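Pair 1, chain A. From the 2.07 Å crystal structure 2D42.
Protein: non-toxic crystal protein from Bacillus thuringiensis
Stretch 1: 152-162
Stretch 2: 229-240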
# COMPACT_ATOMS: atom_id res chain seq x y z
N ALA A 152 -43.19 7.90 -3.61
CA ALA A 152 -41.91 7.72 -4.30
C ALA A 152 -40.93 7.14 -3.30
O ALA A 152 -40.73 7.67 -2.21
CB ALA A 152 -41.39 9.06 -4.82
N THR A 153 -40.31 6.03 -3.68
CA THR A 153 -39.34 5.40 -2.81
C THR A 153 -37.97 5.50 -3.45
O THR A 153 -37.72 4.88 -4.49
CB THR A 153 -39.69 3.93 -2.56
OG1 THR A 153 -40.97 3.87 -1.93
CG2 THR A 153 -38.66 3.27 -1.66
N GLY A 154 -37.12 6.31 -2.85
CA GLY A 154 -35.77 6.48 -3.37
C GLY A 154 -34.78 5.61 -2.63
O GLY A 154 -34.64 5.72 -1.41
N VAL A 155 -34.07 4.75 -3.37
CA VAL A 155 -33.08 3.85 -2.80
C VAL A 155 -31.70 4.27 -3.30
O VAL A 155 -31.48 4.38 -4.50
CB VAL A 155 -33.35 2.37 -3.24
CG1 VAL A 155 -32.22 1.47 -2.78
CG2 VAL A 155 -34.68 1.89 -2.66
N TYR A 156 -30.80 4.53 -2.35
CA TYR A 156 -29.42 4.96 -2.62
C TYR A 156 -28.53 3.72 -2.57
O TYR A 156 -28.42 3.07 -1.52
CB TYR A 156 -29.00 5.98 -1.56
CG TYR A 156 -27.74 6.76 -1.87
CD1 TYR A 156 -27.42 7.14 -3.18
CD2 TYR A 156 -26.89 7.18 -0.85
CE1 TYR A 156 -26.29 7.92 -3.45
CE2 TYR A 156 -25.76 7.96 -1.11
CZ TYR A 156 -25.47 8.33 -2.41
OH TYR A 156 -24.38 9.16 -2.65
N THR A 157 -27.93 3.39 -3.71
CA THR A 157 -27.08 2.21 -3.83
C THR A 157 -25.63 2.52 -4.14
O THR A 157 -25.32 3.40 -4.96
CB THR A 157 -27.61 1.28 -4.94
OG1 THR A 157 -28.92 0.83 -4.58
CG2 THR A 157 -26.70 0.07 -5.13
N LEU A 158 -24.73 1.78 -3.49
CA LEU A 158 -23.31 1.93 -3.73
C LEU A 158 -22.79 0.68 -4.41
O LEU A 158 -23.05 -0.44 -3.97
CB LEU A 158 -22.53 2.12 -2.42
CG LEU A 158 -21.00 2.03 -2.56
CD1 LEU A 158 -20.49 3.20 -3.39
CD2 LEU A 158 -20.34 2.02 -1.20
N GLU A 159 -22.06 0.88 -5.50
CA GLU A 159 -21.45 -0.24 -6.20
C GLU A 159 -20.05 -0.35 -5.60
O GLU A 159 -19.22 0.53 -5.79
CB GLU A 159 -21.38 0.05 -7.69
CG GLU A 159 -20.88 -1.09 -8.52
CD GLU A 159 -21.09 -0.83 -9.99
OE1 GLU A 159 -20.22 -0.18 -10.62
OE2 GLU A 159 -22.14 -1.26 -10.51
N GLN A 160 -19.82 -1.43 -4.86
CA GLN A 160 -18.54 -1.66 -4.21
C GLN A 160 -17.70 -2.72 -4.90
O GLN A 160 -18.13 -3.86 -5.07
CB GLN A 160 -18.75 -2.07 -2.75
CG GLN A 160 -17.46 -2.20 -1.96
CD GLN A 160 -17.70 -2.63 -0.53
OE1 GLN A 160 -18.30 -3.67 -0.28
NE2 GLN A 160 -17.22 -1.83 0.43
N GLY A 161 -16.48 -2.33 -5.28
CA GLY A 161 -15.57 -3.25 -5.93
C GLY A 161 -14.68 -3.94 -4.90
O GLY A 161 -14.56 -3.48 -3.76
N ALA A 162 -14.07 -5.05 -5.30
CA ALA A 162 -13.19 -5.79 -4.41
C ALA A 162 -12.03 -6.26 -5.26
O ALA A 162 -12.19 -6.45 -6.47
CB ALA A 162 -13.93 -6.98 -3.79
N SER A 229 -5.22 -6.41 -0.85
CA SER A 229 -6.58 -6.83 -1.07
C SER A 229 -7.46 -5.80 -0.40
O SER A 229 -7.05 -5.15 0.55
CB SER A 229 -6.82 -8.21 -0.44
OG SER A 229 -6.75 -8.12 0.97
N GLY A 230 -8.68 -5.63 -0.91
CA GLY A 230 -9.56 -4.66 -0.30
C GLY A 230 -10.82 -4.38 -1.09
O GLY A 230 -11.13 -5.07 -2.07
N GLN A 231 -11.54 -3.37 -0.66
CA GLN A 231 -12.78 -2.98 -1.33
C GLN A 231 -12.82 -1.47 -1.47
O GLN A 231 -12.15 -0.76 -0.73
CB GLN A 231 -13.98 -3.44 -0.50
CG GLN A 231 -14.08 -4.95 -0.40
CD GLN A 231 -15.04 -5.39 0.70
OE1 GLN A 231 -15.65 -6.46 0.61
NE2 GLN A 231 -15.16 -4.58 1.74
N ILE A 232 -13.61 -0.99 -2.43
CA ILE A 232 -13.74 0.44 -2.64
C ILE A 232 -15.06 0.77 -3.32
O ILE A 232 -15.54 0.00 -4.17
CB ILE A 232 -12.61 1.00 -3.52
CG1 ILE A 232 -12.72 0.45 -4.94
CG2 ILE A 232 -11.25 0.61 -2.97
CD1 ILE A 232 -11.86 1.18 -5.93
N GLY A 233 -15.64 1.90 -2.95
CA GLY A 233 -16.88 2.35 -3.56
C GLY A 233 -16.52 2.88 -4.93
O GLY A 233 -15.61 3.71 -5.04
N LEU A 234 -17.20 2.40 -5.97
CA LEU A 234 -16.91 2.81 -7.34
C LEU A 234 -17.83 3.90 -7.88
O LEU A 234 -17.38 4.83 -8.56
CB LEU A 234 -16.98 1.57 -8.26
CG LEU A 234 -15.95 0.48 -7.93
CD1 LEU A 234 -16.15 -0.74 -8.82
CD2 LEU A 234 -14.54 1.06 -8.10
N GLN A 235 -19.13 3.76 -7.62
CA GLN A 235 -20.11 4.74 -8.06
C GLN A 235 -21.41 4.51 -7.29
O GLN A 235 -21.58 3.48 -6.64
CB GLN A 235 -20.39 4.61 -9.56
CG GLN A 235 -21.19 3.37 -9.94
CD GLN A 235 -21.48 3.30 -11.43
OE1 GLN A 235 -22.04 4.24 -12.00
NE2 GLN A 235 -21.11 2.19 -12.05
N THR A 236 -22.33 5.47 -7.39
CA THR A 236 -23.60 5.35 -6.69
C THR A 236 -24.77 5.48 -7.65
O THR A 236 -24.64 6.03 -8.74
CB THR A 236 -23.75 6.43 -5.62
OG1 THR A 236 -23.61 7.72 -6.23
CG2 THR A 236 -22.69 6.26 -4.55
N PHE A 237 -25.92 4.97 -7.22
CA PHE A 237 -27.13 5.04 -8.02
C PHE A 237 -28.30 5.40 -7.12
O PHE A 237 -28.37 4.95 -5.97
CB PHE A 237 -27.47 3.69 -8.68
CG PHE A 237 -26.38 3.10 -9.52
CD1 PHE A 237 -25.48 2.18 -8.98
CD2 PHE A 237 -26.28 3.42 -10.88
CE1 PHE A 237 -24.50 1.58 -9.78
CE2 PHE A 237 -25.30 2.83 -11.68
CZ PHE A 237 -24.41 1.91 -11.13
N ILE A 238 -29.22 6.20 -7.64
CA ILE A 238 -30.42 6.51 -6.90
C ILE A 238 -31.55 6.00 -7.79
O ILE A 238 -31.69 6.44 -8.93
CB ILE A 238 -30.63 8.01 -6.65
CG1 ILE A 238 -29.57 8.54 -5.68
CG2 ILE A 238 -32.03 8.23 -6.08
CD1 ILE A 238 -29.68 10.03 -5.37
N ASP A 239 -32.31 5.04 -7.30
CA ASP A 239 -33.42 4.50 -8.06
C ASP A 239 -34.72 4.84 -7.33
O ASP A 239 -34.85 4.62 -6.13
CB ASP A 239 -33.28 2.99 -8.22
CG ASP A 239 -32.06 2.62 -9.05
OD1 ASP A 239 -32.05 2.89 -10.27
OD2 ASP A 239 -31.10 2.07 -8.48
N VAL A 240 -35.66 5.39 -8.07
CA VAL A 240 -36.94 5.78 -7.50
C VAL A 240 -38.10 4.99 -8.08
O VAL A 240 -38.34 4.99 -9.28
CB VAL A 240 -37.20 7.27 -7.75
CG1 VAL A 240 -38.48 7.70 -7.05
CG2 VAL A 240 -36.01 8.09 -7.26
O HOH W 1 -30.52 2.34 -6.03

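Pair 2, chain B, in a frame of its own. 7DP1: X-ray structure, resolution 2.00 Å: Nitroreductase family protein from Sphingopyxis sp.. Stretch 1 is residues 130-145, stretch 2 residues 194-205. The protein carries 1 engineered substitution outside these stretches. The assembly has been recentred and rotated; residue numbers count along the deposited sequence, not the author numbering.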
# COMPACT_ATOMS: atom_id res chain seq x y z
N ARG B 130 5.58 -2.83 -23.09
CA ARG B 130 6.07 -1.53 -23.53
C ARG B 130 5.52 -0.41 -22.65
O ARG B 130 5.57 0.76 -23.02
CB ARG B 130 5.63 -1.26 -24.97
CG ARG B 130 5.70 -2.45 -25.91
CD ARG B 130 5.18 -2.06 -27.29
NE ARG B 130 6.21 -2.02 -28.32
CZ ARG B 130 6.65 -3.09 -28.97
NH1 ARG B 130 6.16 -4.29 -28.70
NH2 ARG B 130 7.60 -2.96 -29.89
N GLY B 131 5.06 -0.76 -21.45
CA GLY B 131 4.56 0.24 -20.52
C GLY B 131 3.40 1.01 -21.12
O GLY B 131 3.12 2.14 -20.73
N PHE B 132 2.73 0.38 -22.07
CA PHE B 132 1.62 1.00 -22.79
C PHE B 132 2.06 2.30 -23.42
O PHE B 132 1.25 3.22 -23.55
CB PHE B 132 0.42 1.24 -21.86
CG PHE B 132 -0.11 -0.00 -21.21
CD1 PHE B 132 -0.65 -1.02 -21.98
CD2 PHE B 132 -0.07 -0.16 -19.84
CE1 PHE B 132 -1.16 -2.17 -21.39
CE2 PHE B 132 -0.56 -1.31 -19.24
CZ PHE B 132 -1.11 -2.32 -20.02
N GLY B 133 3.34 2.40 -23.75
CA GLY B 133 3.86 3.57 -24.43
C GLY B 133 4.31 4.70 -23.52
O GLY B 133 4.61 5.80 -23.98
N ALA B 134 4.33 4.44 -22.22
CA ALA B 134 4.83 5.42 -21.27
C ALA B 134 6.32 5.65 -21.48
O ALA B 134 7.07 4.70 -21.75
CB ALA B 134 4.54 4.98 -19.86
N PRO B 135 6.76 6.91 -21.35
CA PRO B 135 8.17 7.29 -21.55
C PRO B 135 9.07 6.93 -20.37
O PRO B 135 10.29 6.85 -20.54
CB PRO B 135 8.09 8.81 -21.71
CG PRO B 135 6.90 9.19 -20.92
CD PRO B 135 5.90 8.08 -21.11
N VAL B 136 8.48 6.70 -19.21
CA VAL B 136 9.22 6.45 -17.97
C VAL B 136 8.69 5.18 -17.31
O VAL B 136 7.49 4.94 -17.31
CB VAL B 136 9.09 7.65 -16.98
CG1 VAL B 136 9.56 7.26 -15.58
CG2 VAL B 136 9.86 8.88 -17.51
N MET B 137 9.59 4.36 -16.78
CA MET B 137 9.15 3.17 -16.04
C MET B 137 9.88 3.08 -14.70
O MET B 137 11.12 3.10 -14.66
CB MET B 137 9.38 1.89 -16.86
CG MET B 137 9.12 0.60 -16.07
SD MET B 137 7.36 0.37 -15.68
CE MET B 137 6.69 0.41 -17.36
N LEU B 138 9.11 2.99 -13.62
CA LEU B 138 9.66 2.81 -12.27
C LEU B 138 9.53 1.37 -11.86
O LEU B 138 8.43 0.81 -11.86
CB LEU B 138 8.92 3.70 -11.26
CG LEU B 138 9.26 3.56 -9.78
CD1 LEU B 138 9.16 4.91 -9.10
CD2 LEU B 138 8.32 2.59 -9.08
N PHE B 139 10.64 0.80 -11.43
CA PHE B 139 10.63 -0.55 -10.91
C PHE B 139 10.82 -0.50 -9.41
O PHE B 139 11.85 -0.02 -8.91
CB PHE B 139 11.72 -1.40 -11.56
CG PHE B 139 11.43 -1.74 -12.99
CD1 PHE B 139 10.47 -2.69 -13.30
CD2 PHE B 139 12.12 -1.12 -14.03
CE1 PHE B 139 10.19 -3.01 -14.63
CE2 PHE B 139 11.86 -1.43 -15.35
CZ PHE B 139 10.89 -2.39 -15.66
N LEU B 140 9.79 -0.97 -8.72
CA LEU B 140 9.76 -0.93 -7.26
C LEU B 140 10.25 -2.24 -6.72
O LEU B 140 9.73 -3.29 -7.06
CB LEU B 140 8.32 -0.62 -6.76
CG LEU B 140 7.97 -0.78 -5.28
CD1 LEU B 140 8.96 -0.06 -4.39
CD2 LEU B 140 6.53 -0.27 -5.01
N HIS B 141 11.30 -2.18 -5.91
CA HIS B 141 11.86 -3.41 -5.37
C HIS B 141 12.32 -3.22 -3.93
O HIS B 141 12.30 -2.10 -3.41
CB HIS B 141 13.01 -3.89 -6.23
CG HIS B 141 14.08 -2.85 -6.43
ND1 HIS B 141 15.19 -2.79 -5.65
CD2 HIS B 141 14.17 -1.85 -7.34
CE1 HIS B 141 15.96 -1.77 -6.07
NE2 HIS B 141 15.36 -1.20 -7.08
N CYS B 142 12.72 -4.33 -3.30
CA CYS B 142 13.16 -4.28 -1.91
C CYS B 142 14.06 -5.48 -1.61
O CYS B 142 14.18 -6.41 -2.41
CB CYS B 142 11.97 -4.27 -0.95
SG CYS B 142 10.92 -5.78 -1.04
N SER B 143 14.69 -5.44 -0.44
CA SER B 143 15.50 -6.56 -0.01
C SER B 143 14.64 -7.80 0.18
O SER B 143 13.49 -7.69 0.61
CB SER B 143 16.22 -6.24 1.30
OG SER B 143 16.81 -7.42 1.82
N ARG B 144 15.19 -8.97 -0.11
CA ARG B 144 14.48 -10.24 0.10
C ARG B 144 14.26 -10.59 1.57
O ARG B 144 13.57 -11.57 1.86
CB ARG B 144 15.23 -11.39 -0.57
CG ARG B 144 15.22 -11.29 -2.07
CD ARG B 144 15.75 -12.54 -2.76
NE ARG B 144 15.47 -12.42 -4.18
CZ ARG B 144 14.50 -13.07 -4.81
NH1 ARG B 144 14.30 -12.88 -6.11
NH2 ARG B 144 13.73 -13.92 -4.14
N ILE B 145 14.85 -9.84 2.49
CA ILE B 145 14.57 -10.07 3.90
C ILE B 145 13.16 -9.56 4.24
O ILE B 145 12.55 -10.00 5.21
CB ILE B 145 15.59 -9.38 4.85
CG1 ILE B 145 15.45 -7.85 4.77
CG2 ILE B 145 17.02 -9.83 4.55
CD1 ILE B 145 15.99 -7.14 6.01
N ASP B 194 19.91 -10.27 -4.07
CA ASP B 194 19.44 -9.96 -2.72
C ASP B 194 18.17 -9.13 -2.81
O ASP B 194 17.47 -8.92 -1.81
CB ASP B 194 20.50 -9.20 -1.93
CG ASP B 194 20.78 -7.83 -2.53
OD1 ASP B 194 21.13 -7.75 -3.73
OD2 ASP B 194 20.61 -6.82 -1.80
N GLN B 195 17.90 -8.61 -4.00
CA GLN B 195 16.69 -7.81 -4.25
C GLN B 195 15.60 -8.67 -4.88
O GLN B 195 15.89 -9.66 -5.57
CB GLN B 195 17.00 -6.63 -5.18
CG GLN B 195 17.87 -5.60 -4.54
CD GLN B 195 17.14 -4.88 -3.43
OE1 GLN B 195 16.12 -4.23 -3.67
NE2 GLN B 195 17.63 -5.04 -2.20
N ILE B 196 14.36 -8.29 -4.65
CA ILE B 196 13.23 -8.92 -5.33
C ILE B 196 12.37 -7.84 -5.96
O ILE B 196 12.10 -6.80 -5.35
CB ILE B 196 12.39 -9.81 -4.36
CG1 ILE B 196 11.16 -10.38 -5.07
CG2 ILE B 196 11.96 -9.04 -3.10
CD1 ILE B 196 10.47 -11.53 -4.32
N LEU B 197 11.97 -8.06 -7.21
CA LEU B 197 11.17 -7.07 -7.91
C LEU B 197 9.73 -7.28 -7.53
O LEU B 197 9.22 -8.38 -7.71
CB LEU B 197 11.34 -7.19 -9.42
CG LEU B 197 10.42 -6.30 -10.28
CD1 LEU B 197 10.76 -4.83 -10.09
CD2 LEU B 197 10.49 -6.67 -11.76
N PHE B 198 9.08 -6.24 -7.02
CA PHE B 198 7.64 -6.32 -6.74
C PHE B 198 6.85 -5.95 -8.00
O PHE B 198 6.09 -6.76 -8.53
CB PHE B 198 7.27 -5.41 -5.55
CG PHE B 198 5.79 -5.05 -5.46
CD1 PHE B 198 4.79 -5.96 -5.76
CD2 PHE B 198 5.41 -3.79 -5.03
CE1 PHE B 198 3.46 -5.61 -5.66
CE2 PHE B 198 4.07 -3.44 -4.92
CZ PHE B 198 3.10 -4.35 -5.25
N SER B 199 7.04 -4.75 -8.50
CA SER B 199 6.14 -4.28 -9.54
C SER B 199 6.78 -3.18 -10.36
O SER B 199 7.71 -2.51 -9.91
CB SER B 199 4.84 -3.78 -8.92
OG SER B 199 3.96 -3.26 -9.90
N GLY B 200 6.28 -2.99 -11.58
CA GLY B 200 6.66 -1.79 -12.32
C GLY B 200 5.58 -0.75 -12.11
O GLY B 200 4.49 -1.08 -11.62
N LEU B 201 5.89 0.50 -12.44
CA LEU B 201 4.88 1.57 -12.51
C LEU B 201 5.15 2.37 -13.79
O LEU B 201 6.14 3.09 -13.88
CB LEU B 201 4.91 2.47 -11.26
CG LEU B 201 3.92 3.65 -11.18
CD1 LEU B 201 2.47 3.19 -10.86
CD2 LEU B 201 4.39 4.75 -10.18
N ALA B 202 4.32 2.17 -14.80
CA ALA B 202 4.48 2.95 -16.03
C ALA B 202 4.08 4.38 -15.71
O ALA B 202 3.06 4.60 -15.06
CB ALA B 202 3.64 2.38 -17.14
N ILE B 203 4.87 5.35 -16.17
CA ILE B 203 4.62 6.77 -15.87
C ILE B 203 4.64 7.66 -17.10
O ILE B 203 5.55 7.56 -17.92
CB ILE B 203 5.66 7.32 -14.87
CG1 ILE B 203 5.48 6.68 -13.50
CG2 ILE B 203 5.50 8.82 -14.69
CD1 ILE B 203 6.51 7.14 -12.48
N GLY B 204 3.65 8.55 -17.22
CA GLY B 204 3.60 9.48 -18.33
C GLY B 204 2.36 10.35 -18.36
O GLY B 204 1.61 10.40 -17.37
N HIS B 205 2.17 11.04 -19.48
CA HIS B 205 1.02 11.89 -19.69
C HIS B 205 -0.09 11.07 -20.35
O HIS B 205 0.13 10.46 -21.40
CB HIS B 205 1.39 13.08 -20.58
CG HIS B 205 2.38 14.02 -19.96
ND1 HIS B 205 2.00 15.13 -19.23
CD2 HIS B 205 3.73 14.01 -19.95
CE1 HIS B 205 3.08 15.77 -18.82
NE2 HIS B 205 4.15 15.11 -19.24
O HOH W 2 19.45 -7.05 0.65

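A two-stranded antiparallel ladder fixes the backbone and leaves the side chains free, and these two pairs illustrate how far that freedom extends. The N, CA and C atoms of 14 central residues superpose with an RMSD of 0.5 Å. Both ladders also contain the same irregularity. In pair 1, Glu A159 N donates to Gln A235 O (2.9 Å), whereas Glu A159 O accepts from Leu A234 N (2.8 Å). In pair 2, Leu B140 N donates to Ser B199 O (2.8 Å) and Leu B140 O accepts from Phe B198 N (3.0 Å), with a weak second bond from Ser B199 N (3.4 Å). One residue thus faces two, a bulge in which Leu A234 matches Phe B198, with phi/psi of -98/-44 and -86/-60.

At the bulge the chemistry diverges. Glu A159 and Leu B140 occupy the same place, their side-chain centres 0.9 Å apart. Pair 1 uses polarity: Gln A235 NE2 donates to Glu A159 OE1 (2.9 Å), while Glu A159 OE2 lies at the edge of the Phe A237 ring, 3.8 Å from CE1. Pair 2 uses hydrocarbon: Leu B140 CD2 meets the edge of the Phe B198 ring, 3.7 Å from its CD2.

On the same face, Thr A157 opposite Phe A237 matches Leu B138 opposite Leu B201, where Leu B138 CD2 packs 4.0 Å from Leu B201 CB. Val A155 and Val B136 nearly coincide, but their partners differ. In pair 1 a water oxygen joins Asp A239 OD2 (2.5 Å), Thr A157 OG1 (2.6 Å) and Val A155 O (2.7 Å); in pair 2 Ile B203 CB packs 4.0 Å from Val B136 CG1. Ile A232 and Ile B196 match, side-chain centres 0.7 Å apart. A CB on Gly A161 would clash with Leu A234 CD1, whereas the matching Cys B142 packs SG 4.0 Å from Ile B196 CG2.

The opposite face trades bulk across the strands. Leu A158 lays CD1 3.7 Å from Gly A233 CA, where a CB would clash with that methyl. At the matching positions stand Phe B139 and Leu B197, diagonal to each other across the bulge, and Phe B139 CB lies 3.9 Å from Leu B197 CD1. Thr A236, in turn, matches Gly B200, whose absent CB would sit tightly against Met B137 SD. Tyr A156 packs CD1 against Ile A238 CG1 (3.6 Å); Met B137 curls CE to 3.6 Å from Ala B202 CB, a folded, flexible chain meeting a smaller partner.

Past the bulge, Gln A231 and Gln B195 match, but only the latter hydrogen-bonds across the strands through its side chain, accepting from His B141 ND1 at OE1 (2.6 Å). The principle is that a shared backbone path, bulge included, can be filled by polar pairing or apolar packing alike.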